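Local coordinates for protein dihydroneopterin triphosphate diphosphatase (Escherichia coli, PDB 2O5W) that probably hydrolyses dihydroneopterin triphosphate to dihydroneopterin monophosphate and pyrophosphate, a magnesium-dependent step required for efficient folate biosynthesis, at residues Gln37-Ser42 against Glu59-Asp64. Numbering follows the deposited sequence.
Sequences QSVTGS and EEVTID. With NA (sodium ion), chain H; PPV (pyrophosphate), chain I.
The backbone carbonyl oxygen Thr40 O and the carboxylate oxygen Glu60 OE2 lie 3.0 Å apart with no hydrogen bond between them; what brings these two acceptors together is a sodium ion that both bind. The cation lies 2.6 Å from Thr40 O and 2.5 Å from Glu60 OE2, and OPP, the bridging oxygen of pyrophosphate, binds it too, at 2.2 Å. Two oxygens that would probably repel each other are thus held together by a shared cation, here joining strand 36-42 to the C-terminal part of helix 49-61. Glu60 reaches the metal because its chain runs out extended beyond CG (chi2 -163°).

The other carboxylate oxygen, OE1, turns to Val39, whose CG2 it approaches to 3.2 Å; the two side chains run past one another in opposite senses. From the next residue, Val61, CG1 meets the same methyl, Val39 CG2, at 4.1 Å, so one valine borders both an acid and a hydrocarbon patch that Leu27 of strand 23-28 continues. An alanine in place of Val39 would probably open a gap beside Val61 and leave OE1 of Glu60 with less to lean against.

On the pyrophosphate side, Thr40 donates its hydroxyl from OG1 to O22 (2.6 Å), while Gln37 NE2 offers that OG1 a weak hydrogen bond, bent to 128°. Gln37 OE1 in turn accepts from His118.

This is the Nudix design in miniature: a loop-helix-loop box supplies metal-binding acids beside the sheet. Glu117 and a samarium ion also lie close to Glu60, consistent with its predicted role in holding magnesium. The sodium ion and Arg29, which also hydrogen-bonds the pyrophosphate, would probably offset much of the negative charge of this anion, itself probably a product of the reaction.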
ATOM      1  N   GLN A  37       2.405  -3.842  -5.945  1.00 20.39           N
ATOM      2  CA  GLN A  37       2.536  -3.004  -4.751  1.00 20.83           C
ATOM      3  C   GLN A  37       1.798  -3.570  -3.547  1.00 21.02           C
ATOM      4  O   GLN A  37       0.985  -4.490  -3.667  1.00 21.43           O
ATOM      5  CB  GLN A  37       1.967  -1.607  -5.025  1.00 21.09           C
ATOM      6  CG  GLN A  37       0.457  -1.600  -5.330  1.00 22.23           C
ATOM      7  CD  GLN A  37      -0.224  -0.225  -5.213  1.00 23.31           C
ATOM      8  OE1 GLN A  37      -1.456  -0.145  -5.179  1.00 23.13           O
ATOM      9  NE2 GLN A  37       0.568   0.849  -5.158  1.00 22.69           N
ATOM     10  N   SER A  38       2.071  -2.987  -2.387  1.00 20.94           N
ATOM     11  CA  SER A  38       1.289  -3.219  -1.188  1.00 20.68           C
ATOM     12  C   SER A  38       0.084  -2.271  -1.248  1.00 21.14           C
ATOM     13  O   SER A  38      -0.126  -1.602  -2.267  1.00 21.34           O
ATOM     14  CB  SER A  38       2.133  -2.915   0.046  1.00 20.59           C
ATOM     15  OG  SER A  38       3.418  -3.499  -0.028  1.00 19.22           O
ATOM     16  N   VAL A  39      -0.688  -2.198  -0.162  1.00 21.12           N
ATOM     17  CA  VAL A  39      -1.861  -1.325  -0.092  1.00 21.26           C
ATOM     18  C   VAL A  39      -1.462   0.143   0.051  1.00 21.56           C
ATOM     19  O   VAL A  39      -0.777   0.518   1.007  1.00 21.66           O
ATOM     20  CB  VAL A  39      -2.805  -1.730   1.080  1.00 21.57           C
ATOM     21  CG1 VAL A  39      -3.784  -0.608   1.434  1.00 20.93           C
ATOM     22  CG2 VAL A  39      -3.554  -3.029   0.757  1.00 21.33           C
ATOM     23  N   THR A  40      -1.897   0.963  -0.905  1.00 21.74           N
ATOM     24  CA  THR A  40      -1.723   2.417  -0.841  1.00 21.98           C
ATOM     25  C   THR A  40      -3.051   3.149  -0.987  1.00 22.30           C
ATOM     26  O   THR A  40      -4.037   2.586  -1.444  1.00 22.53           O
ATOM     27  CB  THR A  40      -0.778   2.950  -1.945  1.00 21.65           C
ATOM     28  OG1 THR A  40      -1.346   2.685  -3.225  1.00 21.57           O
ATOM     29  CG2 THR A  40       0.581   2.301  -1.870  1.00 21.30           C
ATOM     30  N   GLY A  41      -3.062   4.422  -0.619  1.00 22.84           N
ATOM     31  CA  GLY A  41      -4.239   5.259  -0.781  1.00 23.34           C
ATOM     32  C   GLY A  41      -4.010   6.636  -0.199  1.00 24.03           C
ATOM     33  O   GLY A  41      -3.220   6.806   0.722  1.00 24.00           O
ATOM     34  N   SER A  42      -4.697   7.627  -0.749  1.00 24.88           N
ATOM     35  CA  SER A  42      -4.665   8.965  -0.196  1.00 25.71           C
ATOM     36  C   SER A  42      -5.290   9.008   1.191  1.00 26.45           C
ATOM     37  O   SER A  42      -6.178   8.209   1.539  1.00 26.07           O
ATOM     38  CB  SER A  42      -5.390   9.940  -1.109  1.00 25.45           C
ATOM     39  OG  SER A  42      -4.899   9.831  -2.432  1.00 27.60           O
ATOM     40  N   GLU A  59     -11.082  -1.618   2.161  1.00 36.69           N
ATOM     41  CA  GLU A  59     -11.522  -1.451   0.773  1.00 37.15           C
ATOM     42  C   GLU A  59     -10.741  -2.325  -0.193  1.00 37.29           C
ATOM     43  O   GLU A  59     -11.329  -3.076  -0.956  1.00 37.67           O
ATOM     44  CB  GLU A  59     -11.371  -0.003   0.319  1.00 37.34           C
ATOM     45  CG  GLU A  59     -12.343   0.988   0.931  1.00 38.15           C
ATOM     46  CD  GLU A  59     -12.021   2.410   0.520  1.00 38.16           C
ATOM     47  OE1 GLU A  59     -11.180   2.586  -0.392  1.00 38.24           O
ATOM     48  OE2 GLU A  59     -12.603   3.345   1.110  1.00 37.90           O
ATOM     49  N   GLU A  60      -9.417  -2.216  -0.166  1.00 37.45           N
ATOM     50  CA  GLU A  60      -8.576  -2.829  -1.187  1.00 37.54           C
ATOM     51  C   GLU A  60      -8.477  -4.345  -1.088  1.00 37.25           C
ATOM     52  O   GLU A  60      -8.420  -5.025  -2.114  1.00 37.37           O
ATOM     53  CB  GLU A  60      -7.174  -2.224  -1.167  1.00 37.83           C
ATOM     54  CG  GLU A  60      -7.038  -0.917  -1.922  1.00 39.30           C
ATOM     55  CD  GLU A  60      -5.586  -0.566  -2.223  1.00 41.19           C
ATOM     56  OE1 GLU A  60      -4.682  -1.234  -1.683  1.00 41.51           O
ATOM     57  OE2 GLU A  60      -5.341   0.378  -3.004  1.00 42.54           O
ATOM     58  N   VAL A  61      -8.443  -4.872   0.133  1.00 36.82           N
ATOM     59  CA  VAL A  61      -8.208  -6.302   0.329  1.00 36.45           C
ATOM     60  C   VAL A  61      -9.200  -6.986   1.273  1.00 36.29           C
ATOM     61  O   VAL A  61      -8.976  -8.126   1.692  1.00 36.08           O
ATOM     62  CB  VAL A  61      -6.742  -6.604   0.754  1.00 36.26           C
ATOM     63  CG1 VAL A  61      -5.786  -6.265  -0.356  1.00 36.17           C
ATOM     64  CG2 VAL A  61      -6.361  -5.856   2.013  1.00 36.54           C
ATOM     65  N   THR A  62     -10.295  -6.292   1.588  1.00 36.31           N
ATOM     66  CA  THR A  62     -11.366  -6.818   2.464  1.00 36.33           C
ATOM     67  C   THR A  62     -10.850  -7.526   3.728  1.00 36.50           C
ATOM     68  O   THR A  62     -10.941  -8.750   3.855  1.00 36.74           O
ATOM     69  CB  THR A  62     -12.327  -7.758   1.701  1.00 35.98           C
ATOM     70  OG1 THR A  62     -12.503  -7.282   0.363  1.00 35.98           O
ATOM     71  CG2 THR A  62     -13.673  -7.813   2.398  1.00 36.19           C
ATOM     72  N   ILE A  63     -10.286  -6.745   4.643  1.00 36.61           N
ATOM     73  CA  ILE A  63      -9.805  -7.245   5.923  1.00 36.83           C
ATOM     74  C   ILE A  63     -10.111  -6.166   6.943  1.00 37.18           C
ATOM     75  O   ILE A  63      -9.624  -5.047   6.835  1.00 37.18           O
ATOM     76  CB  ILE A  63      -8.280  -7.540   5.917  1.00 36.71           C
ATOM     77  CG1 ILE A  63      -7.936  -8.705   4.979  1.00 36.32           C
ATOM     78  CG2 ILE A  63      -7.786  -7.855   7.334  1.00 37.17           C
ATOM     79  CD1 ILE A  63      -6.487  -8.711   4.494  1.00 35.08           C
ATOM     80  N   ASP A  64     -10.943  -6.492   7.921  1.00 37.85           N
ATOM     81  CA  ASP A  64     -11.274  -5.517   8.933  1.00 38.51           C
ATOM     82  C   ASP A  64     -10.325  -5.699  10.106  1.00 39.12           C
ATOM     83  O   ASP A  64     -10.475  -6.618  10.914  1.00 39.21           O
ATOM     84  CB  ASP A  64     -12.740  -5.624   9.354  1.00 38.39           C
ATOM     85  CG  ASP A  64     -13.251  -4.356  10.015  1.00 38.58           C
ATOM     86  OD1 ASP A  64     -12.440  -3.581  10.574  1.00 39.42           O
ATOM     87  OD2 ASP A  64     -14.474  -4.129   9.976  1.00 38.39           O
TER
HETATM   88 NA    NA H 171      -5.885   2.775  -3.304  1.00 44.77          NA
HETATM   89  O11 PPV I 163      -7.319   4.575  -5.346  1.00 79.10           O
HETATM   90  P1  PPV I 163      -6.425   5.470  -4.462  1.00 79.48           P
HETATM   91  O21 PPV I 163      -6.085   6.733  -5.225  1.00 79.68           O
HETATM   92  O31 PPV I 163      -7.175   5.850  -3.186  1.00 79.11           O
HETATM   93  OPP PPV I 163      -5.050   4.699  -4.091  1.00 78.47           O
HETATM   94  P2  PPV I 163      -3.884   4.517  -5.196  1.00 77.19           P
HETATM   95  O12 PPV I 163      -4.514   4.493  -6.570  1.00 77.36           O
HETATM   96  O22 PPV I 163      -3.159   3.177  -4.981  1.00 77.33           O
HETATM   97  O32 PPV I 163      -2.890   5.650  -5.083  1.00 77.03           O